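Local coordinates for pesticidal crystal protein Cry2Aa (Bacillus thuringiensis serovar kurstaki, PDB 1I5P), which kills dipteran and lepidopteran larvae by binding to their midgut epithelial cells and promoting colloid-osmotic lysis, at residues L144-S149 / D196-S201; S304-S309 / H443-R448; F373-L378 / S415-D420; L545-S550 / I590-I595. All coordinates share one frame; numbering follows the deposited sequence.

Interaction 1. Residues L144-S149 / D196-S201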
loop_
_atom_site.group_PDB
_atom_site.type_symbol
_atom_site.label_atom_id
_atom_site.label_comp_id
_atom_site.label_asym_id
_atom_site.label_seq_id
_atom_site.Cartn_x
_atom_site.Cartn_y
_atom_site.Cartn_z
ATOM N N LEU A 144 -41.253 12.889 -3.478
ATOM C CA LEU A 144 -40.159 13.142 -2.542
ATOM C C LEU A 144 -39.569 11.797 -2.111
ATOM O O LEU A 144 -38.981 11.657 -1.034
ATOM C CB LEU A 144 -40.683 13.918 -1.327
ATOM C CG LEU A 144 -40.058 15.280 -0.991
ATOM C CD1 LEU A 144 -39.631 16.023 -2.256
ATOM C CD2 LEU A 144 -41.075 16.098 -0.199
ATOM N N SER A 145 -39.730 10.813 -2.987
ATOM C CA SER A 145 -39.265 9.461 -2.753
ATOM C C SER A 145 -37.759 9.278 -2.687
ATOM O O SER A 145 -37.289 8.144 -2.643
ATOM C CB SER A 145 -39.841 8.523 -3.820
ATOM O OG SER A 145 -41.250 8.392 -3.692
ATOM N N ILE A 146 -36.982 10.357 -2.695
ATOM C CA ILE A 146 -35.539 10.160 -2.599
ATOM C C ILE A 146 -35.256 9.540 -1.240
ATOM O O ILE A 146 -34.598 8.506 -1.144
ATOM C CB ILE A 146 -34.743 11.471 -2.751
ATOM C CG1 ILE A 146 -34.554 11.776 -4.243
ATOM C CG2 ILE A 146 -33.397 11.349 -2.046
ATOM C CD1 ILE A 146 -33.398 12.715 -4.553
ATOM N N THR A 147 -35.762 10.177 -0.189
ATOM C CA THR A 147 -35.585 9.657 1.162
ATOM C C THR A 147 -36.139 8.234 1.182
ATOM O O THR A 147 -35.614 7.353 1.864
ATOM C CB THR A 147 -36.352 10.515 2.196
ATOM O OG1 THR A 147 -35.695 11.781 2.348
ATOM C CG2 THR A 147 -36.409 9.808 3.546
ATOM N N SER A 148 -37.205 8.028 0.415
ATOM C CA SER A 148 -37.848 6.725 0.313
ATOM C C SER A 148 -36.960 5.737 -0.445
ATOM O O SER A 148 -36.915 4.550 -0.121
ATOM C CB SER A 148 -39.193 6.867 -0.402
ATOM O OG SER A 148 -39.704 5.599 -0.769
ATOM N N SER A 149 -36.258 6.233 -1.456
ATOM C CA SER A 149 -35.368 5.398 -2.248
ATOM C C SER A 149 -34.130 5.065 -1.419
ATOM O O SER A 149 -33.538 3.997 -1.569
ATOM C CB SER A 149 -34.948 6.126 -3.528
ATOM O OG SER A 149 -36.069 6.438 -4.337
ATOM N N ASP A 196 -28.605 18.050 1.456
ATOM C CA ASP A 196 -29.425 19.192 1.075
ATOM C C ASP A 196 -29.949 19.052 -0.350
ATOM O O ASP A 196 -31.133 19.262 -0.606
ATOM C CB ASP A 196 -28.616 20.484 1.215
ATOM C CG ASP A 196 -28.263 20.795 2.660
ATOM O OD1 ASP A 196 -27.370 21.638 2.887
ATOM O OD2 ASP A 196 -28.882 20.198 3.568
ATOM N N GLU A 197 -29.067 18.683 -1.272
ATOM C CA GLU A 197 -29.437 18.513 -2.675
ATOM C C GLU A 197 -30.520 17.453 -2.896
ATOM O O GLU A 197 -31.332 17.572 -3.812
ATOM C CB GLU A 197 -28.203 18.134 -3.512
ATOM C CG GLU A 197 -27.123 19.208 -3.674
ATOM C CD GLU A 197 -26.242 19.396 -2.439
ATOM O OE1 GLU A 197 -26.256 18.531 -1.539
ATOM O OE2 GLU A 197 -25.516 20.414 -2.379
ATOM N N TRP A 198 -30.539 16.419 -2.062
ATOM C CA TRP A 198 -31.520 15.351 -2.225
ATOM C C TRP A 198 -32.772 15.501 -1.370
ATOM O O TRP A 198 -33.683 14.679 -1.449
ATOM C CB TRP A 198 -30.866 13.994 -1.940
ATOM C CG TRP A 198 -29.827 13.600 -2.955
ATOM C CD1 TRP A 198 -29.450 14.305 -4.064
ATOM C CD2 TRP A 198 -29.047 12.400 -2.959
ATOM N NE1 TRP A 198 -28.484 13.617 -4.758
ATOM C CE2 TRP A 198 -28.218 12.444 -4.102
ATOM C CE3 TRP A 198 -28.967 11.291 -2.105
ATOM C CZ2 TRP A 198 -27.319 11.418 -4.414
ATOM C CZ3 TRP A 198 -28.072 10.270 -2.416
ATOM C CH2 TRP A 198 -27.260 10.343 -3.562
ATOM N N GLY A 199 -32.816 16.553 -0.560
ATOM C CA GLY A 199 -33.970 16.778 0.290
ATOM C C GLY A 199 -33.969 15.920 1.541
ATOM O O GLY A 199 -35.016 15.680 2.137
ATOM N N ILE A 200 -32.790 15.457 1.943
ATOM C CA ILE A 200 -32.648 14.619 3.129
ATOM C C ILE A 200 -32.908 15.426 4.395
ATOM O O ILE A 200 -32.431 16.552 4.525
ATOM C CB ILE A 200 -31.223 14.008 3.194
ATOM C CG1 ILE A 200 -30.996 13.096 1.983
ATOM C CG2 ILE A 200 -31.031 13.247 4.496
ATOM C CD1 ILE A 200 -32.012 11.970 1.850
ATOM N N SER A 201 -33.665 14.853 5.327
ATOM C CA SER A 201 -33.973 15.536 6.580
ATOM C C SER A 201 -32.761 15.564 7.496
ATOM O O SER A 201 -31.805 14.815 7.309
ATOM C CB SER A 201 -35.126 14.842 7.310
ATOM O OG SER A 201 -34.694 13.627 7.903
HETATM O O HOH W 1 -34.895 12.036 5.136
HETATM O O HOH W 2 -36.076 13.540 -0.852
#
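Ile146 and Trp198 make the apolar part of this contact. The two side chains cross at about a right angle. CG2 of Ile146 is anti to the backbone N, and this branch methyl rests on CB of Trp198 at 3.7 Å. CD1 of Ile146 approaches the start of the indole, 4.0 Å from Trp198 CG. CG2 of Ile146 also lies 3.4 Å from the carbonyl O of Trp198. CD1 of Ile200 also approaches CG2 of Ile146, at 4.2 Å. The same Ile200 CD1 is 3.7 Å from OG1 of Thr147.

The site belongs to the helical N-terminal domain of the three-domain delta endotoxins. It joins the first turn of helix 145-160 to the turn between helices 195-198 and 202-232. Gly199, at positive phi, ends the short helix in a Schellman motif, and Ser201 is the N-cap of the next. Val131 and Phe134 of helix 107-135 touch Trp198 and Ile146 respectively.

The polar links run through water. One water hydrogen-bonds Thr147 OG1 at 2.9 Å. It also accepts from Ser201 N at 3.1 Å, so it bridges to the N-cap residue. A second donates to Trp198 O at 2.7 Å and takes a weak bond from Thr147 N.

Interaction 2. Residues S304-S309 / H443-R448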
loop_
_atom_site.group_PDB
_atom_site.type_symbol
_atom_site.label_atom_id
_atom_site.label_comp_id
_atom_site.label_asym_id
_atom_site.label_seq_id
_atom_site.Cartn_x
_atom_site.Cartn_y
_atom_site.Cartn_z
ATOM N N SER A 304 13.049 3.089 4.717
ATOM C CA SER A 304 11.922 3.429 3.848
ATOM C C SER A 304 11.735 4.934 3.714
ATOM O O SER A 304 11.103 5.397 2.769
ATOM C CB SER A 304 10.620 2.827 4.386
ATOM O OG SER A 304 10.418 1.511 3.895
ATOM N N ASN A 305 12.275 5.691 4.665
ATOM C CA ASN A 305 12.140 7.140 4.636
ATOM C C ASN A 305 13.216 7.805 3.780
ATOM O O ASN A 305 13.193 9.017 3.566
ATOM C CB ASN A 305 12.166 7.699 6.061
ATOM C CG ASN A 305 13.447 7.371 6.798
ATOM O OD1 ASN A 305 13.949 6.253 6.733
ATOM N ND2 ASN A 305 13.978 8.353 7.521
ATOM N N TYR A 306 14.155 7.008 3.279
ATOM C CA TYR A 306 15.214 7.532 2.428
ATOM C C TYR A 306 14.862 7.358 0.954
ATOM O O TYR A 306 13.912 6.645 0.612
ATOM C CB TYR A 306 16.542 6.830 2.727
ATOM C CG TYR A 306 17.195 7.311 4.001
ATOM C CD1 TYR A 306 16.836 6.777 5.235
ATOM C CD2 TYR A 306 18.124 8.352 3.978
ATOM C CE1 TYR A 306 17.380 7.271 6.421
ATOM C CE2 TYR A 306 18.673 8.854 5.153
ATOM C CZ TYR A 306 18.299 8.312 6.367
ATOM O OH TYR A 306 18.840 8.833 7.518
ATOM N N ILE A 307 15.625 8.018 0.088
ATOM C CA ILE A 307 15.391 7.934 -1.348
ATOM C C ILE A 307 16.307 6.895 -1.984
ATOM O O ILE A 307 17.524 7.073 -2.056
ATOM C CB ILE A 307 15.586 9.309 -2.015
ATOM C CG1 ILE A 307 14.534 10.282 -1.461
ATOM C CG2 ILE A 307 15.478 9.190 -3.530
ATOM C CD1 ILE A 307 14.630 11.688 -2.000
ATOM N N LEU A 308 15.695 5.800 -2.428
ATOM C CA LEU A 308 16.397 4.677 -3.050
ATOM C C LEU A 308 17.246 5.105 -4.235
ATOM O O LEU A 308 16.750 5.722 -5.179
ATOM C CB LEU A 308 15.381 3.623 -3.502
ATOM C CG LEU A 308 15.902 2.347 -4.173
ATOM C CD1 LEU A 308 16.774 1.575 -3.192
ATOM C CD2 LEU A 308 14.724 1.483 -4.633
ATOM N N SER A 309 18.523 4.749 -4.186
ATOM C CA SER A 309 19.458 5.097 -5.246
ATOM C C SER A 309 19.815 3.879 -6.089
ATOM O O SER A 309 19.841 3.947 -7.317
ATOM C CB SER A 309 20.732 5.685 -4.640
ATOM O OG SER A 309 21.666 5.996 -5.655
ATOM N N HIS A 443 14.218 -2.800 14.395
ATOM C CA HIS A 443 13.572 -1.564 14.809
ATOM C C HIS A 443 13.678 -0.599 13.639
ATOM O O HIS A 443 14.243 -0.948 12.595
ATOM C CB HIS A 443 14.232 -0.983 16.072
ATOM C CG HIS A 443 15.672 -0.605 15.904
ATOM N ND1 HIS A 443 16.074 0.499 15.183
ATOM C CD2 HIS A 443 16.802 -1.168 16.392
ATOM C CE1 HIS A 443 17.391 0.600 15.236
ATOM N NE2 HIS A 443 17.857 -0.399 15.963
ATOM N N TYR A 444 13.131 0.604 13.798
ATOM C CA TYR A 444 13.154 1.607 12.739
ATOM C C TYR A 444 14.568 1.826 12.192
ATOM O O TYR A 444 15.493 2.152 12.938
ATOM C CB TYR A 444 12.590 2.928 13.262
ATOM C CG TYR A 444 12.320 3.952 12.182
ATOM C CD1 TYR A 444 11.192 3.851 11.360
ATOM C CD2 TYR A 444 13.192 5.024 11.980
ATOM C CE1 TYR A 444 10.938 4.798 10.362
ATOM C CE2 TYR A 444 12.952 5.975 10.986
ATOM C CZ TYR A 444 11.819 5.856 10.184
ATOM O OH TYR A 444 11.572 6.798 9.215
ATOM N N ASN A 445 14.721 1.636 10.883
ATOM C CA ASN A 445 16.002 1.809 10.207
ATOM C C ASN A 445 17.173 1.100 10.868
ATOM O O ASN A 445 18.305 1.576 10.805
ATOM C CB ASN A 445 16.334 3.301 10.061
ATOM C CG ASN A 445 15.475 3.988 9.021
ATOM O OD1 ASN A 445 15.592 5.195 8.797
ATOM N ND2 ASN A 445 14.606 3.220 8.374
ATOM N N GLN A 446 16.913 -0.032 11.503
ATOM C CA GLN A 446 18.000 -0.765 12.123
ATOM C C GLN A 446 18.874 -1.362 11.043
ATOM O O GLN A 446 18.376 -1.950 10.084
ATOM C CB GLN A 446 17.476 -1.886 13.017
ATOM C CG GLN A 446 18.553 -2.895 13.412
ATOM C CD GLN A 446 18.157 -3.740 14.601
ATOM O OE1 GLN A 446 16.985 -4.074 14.781
ATOM N NE2 GLN A 446 19.139 -4.107 15.415
ATOM N N ILE A 447 20.182 -1.199 11.195
ATOM C CA ILE A 447 21.118 -1.749 10.237
ATOM C C ILE A 447 21.699 -3.023 10.834
ATOM O O ILE A 447 22.545 -2.975 11.724
ATOM C CB ILE A 447 22.256 -0.758 9.927
ATOM C CG1 ILE A 447 21.674 0.539 9.353
ATOM C CG2 ILE A 447 23.238 -1.385 8.951
ATOM C CD1 ILE A 447 20.886 0.355 8.058
ATOM N N ARG A 448 21.216 -4.163 10.357
ATOM C CA ARG A 448 21.691 -5.453 10.843
ATOM C C ARG A 448 21.994 -6.337 9.639
ATOM O O ARG A 448 21.244 -6.338 8.660
ATOM C CB ARG A 448 20.623 -6.125 11.717
ATOM C CG ARG A 448 21.168 -7.202 12.647
ATOM C CD ARG A 448 20.111 -8.255 13.000
ATOM N NE ARG A 448 18.986 -7.734 13.779
ATOM C CZ ARG A 448 17.865 -8.416 14.013
ATOM N NH1 ARG A 448 17.722 -9.642 13.524
ATOM N NH2 ARG A 448 16.888 -7.881 14.732
#
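Asn305 and Tyr444 meet through the ends of their side chains. CG of Asn305 sits between its backbone N and carbonyl carbon (chi1 60°), the crowded position. CG of Tyr444 is anti to the backbone N (chi1 -169°). The phenol end of Tyr444 lies against the Asn305 amide, with OH 3.1 Å from Asn305 CG. The amide and ring planes are turned 50° apart. The hydroxyl is in van der Waals contact with the amide carbon and is not bonded to either amide end. Both polar groups are buried and find backbone acceptors nearby: Tyr444 OH hydrogen-bonds Ile499 O, and Asn305 ND2 hydrogen-bonds Ala501 O.

Asn445 is the second partner. Its side-chain amide approaches that of Asn305. The Asn445 side chain also lies by the ring of Tyr306.

Within 443-448 the backbone forms a tight turn, closed by Gln446 N to His443 O at 3.0 Å. His443 N also donates to Gln446 OE1 at 3.1 Å.

The contact lies in the middle domain, the beta prism. It brings the loop before strand 308-321 against the loop between helix 435-438 and strand 462-469. Ile499, Ala501 and strand 510-513 belong to the C-terminal part of the chain, so the contact borders the C-terminal domain. Tyr444 continues onto Thr510 and Ile512 of strand 510-513, and Tyr306 packs on Tyr342 of strand 329-342.

Interaction 3. Residues F373-L378 / S415-D420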
loop_
_atom_site.group_PDB
_atom_site.type_symbol
_atom_site.label_atom_id
_atom_site.label_comp_id
_atom_site.label_asym_id
_atom_site.label_seq_id
_atom_site.Cartn_x
_atom_site.Cartn_y
_atom_site.Cartn_z
ATOM N N PHE A 373 13.029 3.453 -9.946
ATOM C CA PHE A 373 12.852 2.072 -10.372
ATOM C C PHE A 373 11.352 1.792 -10.299
ATOM O O PHE A 373 10.672 2.311 -9.409
ATOM C CB PHE A 373 13.589 1.126 -9.421
ATOM C CG PHE A 373 15.082 1.146 -9.575
ATOM C CD1 PHE A 373 15.893 1.592 -8.540
ATOM C CD2 PHE A 373 15.681 0.689 -10.748
ATOM C CE1 PHE A 373 17.279 1.581 -8.667
ATOM C CE2 PHE A 373 17.064 0.673 -10.886
ATOM C CZ PHE A 373 17.866 1.119 -9.845
ATOM N N VAL A 374 10.832 0.991 -11.227
ATOM C CA VAL A 374 9.410 0.647 -11.218
ATOM C C VAL A 374 9.165 -0.840 -11.478
ATOM O O VAL A 374 8.121 -1.383 -11.096
ATOM C CB VAL A 374 8.606 1.483 -12.265
ATOM C CG1 VAL A 374 8.559 2.942 -11.835
ATOM C CG2 VAL A 374 9.235 1.366 -13.654
ATOM N N ARG A 375 10.135 -1.506 -12.095
ATOM C CA ARG A 375 9.978 -2.915 -12.424
ATOM C C ARG A 375 11.195 -3.743 -12.016
ATOM O O ARG A 375 12.335 -3.295 -12.166
ATOM C CB ARG A 375 9.727 -3.037 -13.931
ATOM C CG ARG A 375 9.334 -4.415 -14.426
ATOM C CD ARG A 375 9.125 -4.386 -15.937
ATOM N NE ARG A 375 7.965 -3.592 -16.355
ATOM C CZ ARG A 375 6.741 -4.085 -16.531
ATOM N NH1 ARG A 375 6.511 -5.375 -16.318
ATOM N NH2 ARG A 375 5.753 -3.300 -16.954
ATOM N N SER A 376 10.953 -4.948 -11.499
ATOM C CA SER A 376 12.045 -5.832 -11.084
ATOM C C SER A 376 11.860 -7.275 -11.566
ATOM O O SER A 376 10.741 -7.713 -11.825
ATOM C CB SER A 376 12.164 -5.838 -9.562
ATOM O OG SER A 376 11.012 -6.423 -8.972
ATOM N N TRP A 377 12.976 -7.990 -11.691
ATOM C CA TRP A 377 13.005 -9.403 -12.081
ATOM C C TRP A 377 13.775 -10.073 -10.945
ATOM O O TRP A 377 14.948 -9.778 -10.728
ATOM C CB TRP A 377 13.754 -9.596 -13.401
ATOM C CG TRP A 377 13.018 -9.066 -14.592
ATOM C CD1 TRP A 377 12.222 -9.772 -15.445
ATOM C CD2 TRP A 377 13.001 -7.712 -15.053
ATOM N NE1 TRP A 377 11.711 -8.942 -16.413
ATOM C CE2 TRP A 377 12.171 -7.672 -16.195
ATOM C CE3 TRP A 377 13.605 -6.526 -14.610
ATOM C CZ2 TRP A 377 11.931 -6.489 -16.904
ATOM C CZ3 TRP A 377 13.367 -5.351 -15.314
ATOM C CH2 TRP A 377 12.535 -5.343 -16.449
ATOM N N LEU A 378 13.118 -10.973 -10.222
ATOM C CA LEU A 378 13.746 -11.619 -9.080
ATOM C C LEU A 378 13.755 -13.143 -9.114
ATOM O O LEU A 378 14.254 -13.789 -8.188
ATOM C CB LEU A 378 13.030 -11.160 -7.812
ATOM C CG LEU A 378 12.827 -9.646 -7.689
ATOM C CD1 LEU A 378 11.773 -9.346 -6.629
ATOM C CD2 LEU A 378 14.156 -8.986 -7.344
ATOM N N SER A 415 8.208 -10.446 -14.110
ATOM C CA SER A 415 8.712 -9.141 -13.714
ATOM C C SER A 415 7.662 -8.619 -12.741
ATOM O O SER A 415 6.475 -8.930 -12.869
ATOM C CB SER A 415 8.841 -8.191 -14.910
ATOM O OG SER A 415 7.597 -7.604 -15.239
ATOM N N ASN A 416 8.103 -7.841 -11.761
ATOM C CA ASN A 416 7.201 -7.296 -10.761
ATOM C C ASN A 416 6.971 -5.821 -11.021
ATOM O O ASN A 416 7.908 -5.032 -11.083
ATOM C CB ASN A 416 7.792 -7.533 -9.374
ATOM C CG ASN A 416 8.234 -8.971 -9.189
ATOM O OD1 ASN A 416 7.400 -9.879 -9.110
ATOM N ND2 ASN A 416 9.549 -9.193 -9.140
ATOM N N TYR A 417 5.704 -5.459 -11.169
ATOM C CA TYR A 417 5.335 -4.083 -11.461
ATOM C C TYR A 417 3.831 -3.909 -11.287
ATOM O O TYR A 417 3.065 -4.836 -11.541
ATOM C CB TYR A 417 5.717 -3.762 -12.911
ATOM C CG TYR A 417 5.094 -2.501 -13.457
ATOM C CD1 TYR A 417 5.636 -1.254 -13.162
ATOM C CD2 TYR A 417 3.932 -2.550 -14.240
ATOM C CE1 TYR A 417 5.046 -0.084 -13.621
ATOM C CE2 TYR A 417 3.331 -1.382 -14.704
ATOM C CZ TYR A 417 3.893 -0.154 -14.388
ATOM O OH TYR A 417 3.284 1.007 -14.805
ATOM N N PHE A 418 3.416 -2.729 -10.840
ATOM C CA PHE A 418 1.997 -2.421 -10.670
ATOM C C PHE A 418 1.782 -0.977 -11.116
ATOM O O PHE A 418 2.564 -0.099 -10.754
ATOM C CB PHE A 418 1.568 -2.584 -9.205
ATOM C CG PHE A 418 1.910 -3.926 -8.614
ATOM C CD1 PHE A 418 3.139 -4.135 -7.993
ATOM C CD2 PHE A 418 1.009 -4.986 -8.692
ATOM C CE1 PHE A 418 3.470 -5.382 -7.450
ATOM C CE2 PHE A 418 1.324 -6.236 -8.158
ATOM C CZ PHE A 418 2.559 -6.436 -7.535
ATOM N N PRO A 419 0.718 -0.713 -11.898
ATOM C CA PRO A 419 0.416 0.638 -12.388
ATOM C C PRO A 419 0.420 1.659 -11.266
ATOM O O PRO A 419 -0.141 1.406 -10.200
ATOM C CB PRO A 419 -0.969 0.473 -13.021
ATOM C CG PRO A 419 -0.904 -0.923 -13.550
ATOM C CD PRO A 419 -0.308 -1.664 -12.363
ATOM N N ASP A 420 1.064 2.799 -11.510
ATOM C CA ASP A 420 1.165 3.887 -10.528
ATOM C C ASP A 420 1.949 3.534 -9.264
ATOM O O ASP A 420 1.972 4.302 -8.297
ATOM C CB ASP A 420 -0.229 4.395 -10.155
ATOM C CG ASP A 420 -0.952 5.026 -11.339
ATOM O OD1 ASP A 420 -0.408 5.983 -11.936
ATOM O OD2 ASP A 420 -2.064 4.562 -11.672
HETATM O O HOH W 3 5.833 -0.959 -9.635
HETATM O O HOH W 4 10.441 -11.775 -10.207
#
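The guanidinium of Arg375 lies flat on the ring of Tyr417, with centres 4.4 Å apart and planes only 22° from parallel. This stack lies beside an edge pairing in the beta prism of the middle domain, where strand 373-377 runs antiparallel to the short outer strand 415-416. On the other side of strand 373-377, Val374 and Arg375 both face Gln399, a classic beta bulge.

The Arg375 chain leaves the backbone extended and bends at chi3 (-67°), which sets NE. NH2 lies over the Tyr417 ring, 3.4 Å from CD2. NH1 donates to Ser415 OG at 2.7 Å, with the hydroxyl in the guanidinium plane. The stack and this hydrogen bond together fix the rotation of the group. Asp45, outside the two segments, gives the charge a second partner at NH1.

Ser376 and Asn416 form the hydrogen-bonded pair of the ladder. Asn416 N donates to Ser376 O at 2.6 Å, and Ser376 N to Asn416 O. Their side chains join too: ND2 of Asn416 donates to Ser376 OG at 3.1 Å, close to the amide plane. Ser376 OG also hydrogen-bonds Ser466. A water accepts from both Asn416 ND2 and Leu378 N.

Ser415 CB sits over the face of the Trp377 indole as a CH-pi contact, 3.7 Å from the centroid of the five-membered ring.

Interaction 4. Residues L545-S550 / I590-I595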
loop_
_atom_site.group_PDB
_atom_site.type_symbol
_atom_site.label_atom_id
_atom_site.label_comp_id
_atom_site.label_asym_id
_atom_site.label_seq_id
_atom_site.Cartn_x
_atom_site.Cartn_y
_atom_site.Cartn_z
ATOM N N LEU A 545 -4.518 20.237 11.138
ATOM C CA LEU A 545 -3.692 19.053 11.228
ATOM C C LEU A 545 -4.378 18.010 12.087
ATOM O O LEU A 545 -4.757 18.280 13.233
ATOM C CB LEU A 545 -2.325 19.388 11.829
ATOM C CG LEU A 545 -1.390 18.209 12.113
ATOM C CD1 LEU A 545 -0.980 17.539 10.806
ATOM C CD2 LEU A 545 -0.160 18.710 12.860
ATOM N N TYR A 546 -4.549 16.820 11.519
ATOM C CA TYR A 546 -5.157 15.705 12.220
ATOM C C TYR A 546 -4.127 14.594 12.313
ATOM O O TYR A 546 -3.461 14.266 11.332
ATOM C CB TYR A 546 -6.379 15.167 11.462
ATOM C CG TYR A 546 -7.611 16.042 11.501
ATOM C CD1 TYR A 546 -7.760 17.103 10.614
ATOM C CD2 TYR A 546 -8.635 15.803 12.425
ATOM C CE1 TYR A 546 -8.896 17.913 10.636
ATOM C CE2 TYR A 546 -9.777 16.607 12.458
ATOM C CZ TYR A 546 -9.901 17.660 11.560
ATOM O OH TYR A 546 -11.022 18.458 11.598
ATOM N N LEU A 547 -3.980 14.021 13.496
ATOM C CA LEU A 547 -3.053 12.916 13.661
ATOM C C LEU A 547 -3.874 11.683 13.963
ATOM O O LEU A 547 -4.636 11.659 14.932
ATOM C CB LEU A 547 -2.062 13.174 14.803
ATOM C CG LEU A 547 -1.064 14.324 14.606
ATOM C CD1 LEU A 547 -0.047 14.309 15.733
ATOM C CD2 LEU A 547 -0.355 14.186 13.266
ATOM N N ARG A 548 -3.755 10.679 13.101
ATOM C CA ARG A 548 -4.459 9.425 13.311
ATOM C C ARG A 548 -3.520 8.619 14.193
ATOM O O ARG A 548 -2.392 8.316 13.804
ATOM C CB ARG A 548 -4.715 8.694 11.987
ATOM C CG ARG A 548 -5.316 7.304 12.171
ATOM C CD ARG A 548 -6.013 6.792 10.913
ATOM N NE ARG A 548 -7.241 7.530 10.624
ATOM C CZ ARG A 548 -8.111 7.201 9.672
ATOM N NH1 ARG A 548 -7.896 6.140 8.907
ATOM N NH2 ARG A 548 -9.203 7.934 9.485
ATOM N N VAL A 549 -3.981 8.289 15.393
ATOM C CA VAL A 549 -3.146 7.554 16.327
ATOM C C VAL A 549 -3.922 6.527 17.124
ATOM O O VAL A 549 -5.155 6.550 17.177
ATOM C CB VAL A 549 -2.472 8.510 17.344
ATOM C CG1 VAL A 549 -1.947 9.752 16.638
ATOM C CG2 VAL A 549 -3.473 8.898 18.435
ATOM N N SER A 550 -3.174 5.632 17.757
ATOM C CA SER A 550 -3.756 4.607 18.608
ATOM C C SER A 550 -2.966 4.643 19.908
ATOM O O SER A 550 -1.735 4.647 19.890
ATOM C CB SER A 550 -3.640 3.224 17.967
ATOM O OG SER A 550 -4.185 2.234 18.827
ATOM N N ILE A 590 -6.978 12.791 15.977
ATOM C CA ILE A 590 -6.814 13.895 16.908
ATOM C C ILE A 590 -6.637 15.212 16.170
ATOM O O ILE A 590 -5.712 15.367 15.367
ATOM C CB ILE A 590 -5.579 13.708 17.804
ATOM C CG1 ILE A 590 -5.484 12.262 18.302
ATOM C CG2 ILE A 590 -5.647 14.691 18.963
ATOM C CD1 ILE A 590 -6.659 11.807 19.159
ATOM N N ASN A 591 -7.529 16.159 16.443
ATOM C CA ASN A 591 -7.452 17.474 15.819
ATOM C C ASN A 591 -6.401 18.268 16.592
ATOM O O ASN A 591 -6.628 18.688 17.728
ATOM C CB ASN A 591 -8.822 18.163 15.883
ATOM C CG ASN A 591 -8.873 19.468 15.089
ATOM O OD1 ASN A 591 -9.951 19.994 14.805
ATOM N ND2 ASN A 591 -7.708 19.994 14.734
ATOM N N ILE A 592 -5.236 18.448 15.978
ATOM C CA ILE A 592 -4.144 19.177 16.609
ATOM C C ILE A 592 -4.352 20.682 16.528
ATOM O O ILE A 592 -4.111 21.405 17.490
ATOM C CB ILE A 592 -2.794 18.834 15.952
ATOM C CG1 ILE A 592 -2.564 17.319 15.989
ATOM C CG2 ILE A 592 -1.673 19.558 16.672
ATOM C CD1 ILE A 592 -2.625 16.717 17.383
ATOM N N GLY A 593 -4.797 21.154 15.374
ATOM C CA GLY A 593 -5.020 22.576 15.213
ATOM C C GLY A 593 -4.696 23.070 13.818
ATOM O O GLY A 593 -4.281 22.303 12.944
ATOM N N ASN A 594 -4.888 24.368 13.616
ATOM C CA ASN A 594 -4.632 24.998 12.337
ATOM C C ASN A 594 -3.146 25.265 12.119
ATOM O O ASN A 594 -2.455 25.754 13.010
ATOM C CB ASN A 594 -5.420 26.304 12.248
ATOM C CG ASN A 594 -5.133 27.069 10.977
ATOM O OD1 ASN A 594 -4.173 27.839 10.904
ATOM N ND2 ASN A 594 -5.957 26.854 9.959
ATOM N N ILE A 595 -2.657 24.928 10.930
ATOM C CA ILE A 595 -1.262 25.140 10.604
ATOM C C ILE A 595 -1.139 25.744 9.213
ATOM O O ILE A 595 -2.058 25.644 8.398
ATOM C CB ILE A 595 -0.449 23.810 10.672
ATOM C CG1 ILE A 595 -0.823 22.881 9.516
ATOM C CG2 ILE A 595 -0.692 23.128 12.005
ATOM C CD1 ILE A 595 0.023 23.081 8.267
#
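Leu545, Leu547 and Ile592 form the apolar centre. Leu545 and Ile592 lie side by side and point the same way, with Leu545 CD2 4.1 Å from Ile592 CB. Ile592 CG1 is anti to its carbonyl carbon (chi1 -56°) and meets Leu547 CG at 3.6 Å. At the two ends, Val549 CG2 packs on Ile590 CG1 and Leu545 CB on Ile595 CG2. Val559 and Ile557 of strand 555-561, with Val568 of strand 564-571, add to this layer from the facing sheet of the jelly-roll sandwich.

The backbones pair antiparallel. Leu547 and Ile590 exchange two bonds, N to O in each direction. Leu545 N donates to Gly593 O at 2.8 Å, nearly straight at 177°, while its O accepts from Ile592 N at 2.8 Å. Ile592 and Gly593 thus both face Leu545, a classic beta bulge.

On the opposite face, Tyr546 lies beside Asn591. Tyr546 CE2 is 3.9 Å from Asn591 CB, and ring and amide planes are 27° apart. Pro631 touches the Tyr546 side chain, which is buried.

The aliphatic groups face the other sheet, and no side-chain hydrogen bond links the two segments. The register of the pairing therefore rests on the backbone bonds and the bulge.

How the interactions relate
The four contacts sample all three domains. Interaction 1 is in the N-terminal helical domain, interactions 2 and 3 share the middle domain, and interaction 4 is in the C-terminal sandwich. Only interactions 2 and 3 touch: Leu308 CD2 packs on Phe373 CD1 at 4.1 Å. Their centres are 20 Å apart, and both segments of interaction 3 fall between those of interaction 2 in the sequence. Interaction 1 stands apart, on the other side of the chain's centre from interactions 2 and 3, with centres 52 and 47 Å away. Interaction 4 comes within about 14 Å of interaction 2 and about 19 Å of interaction 1, nearest atoms.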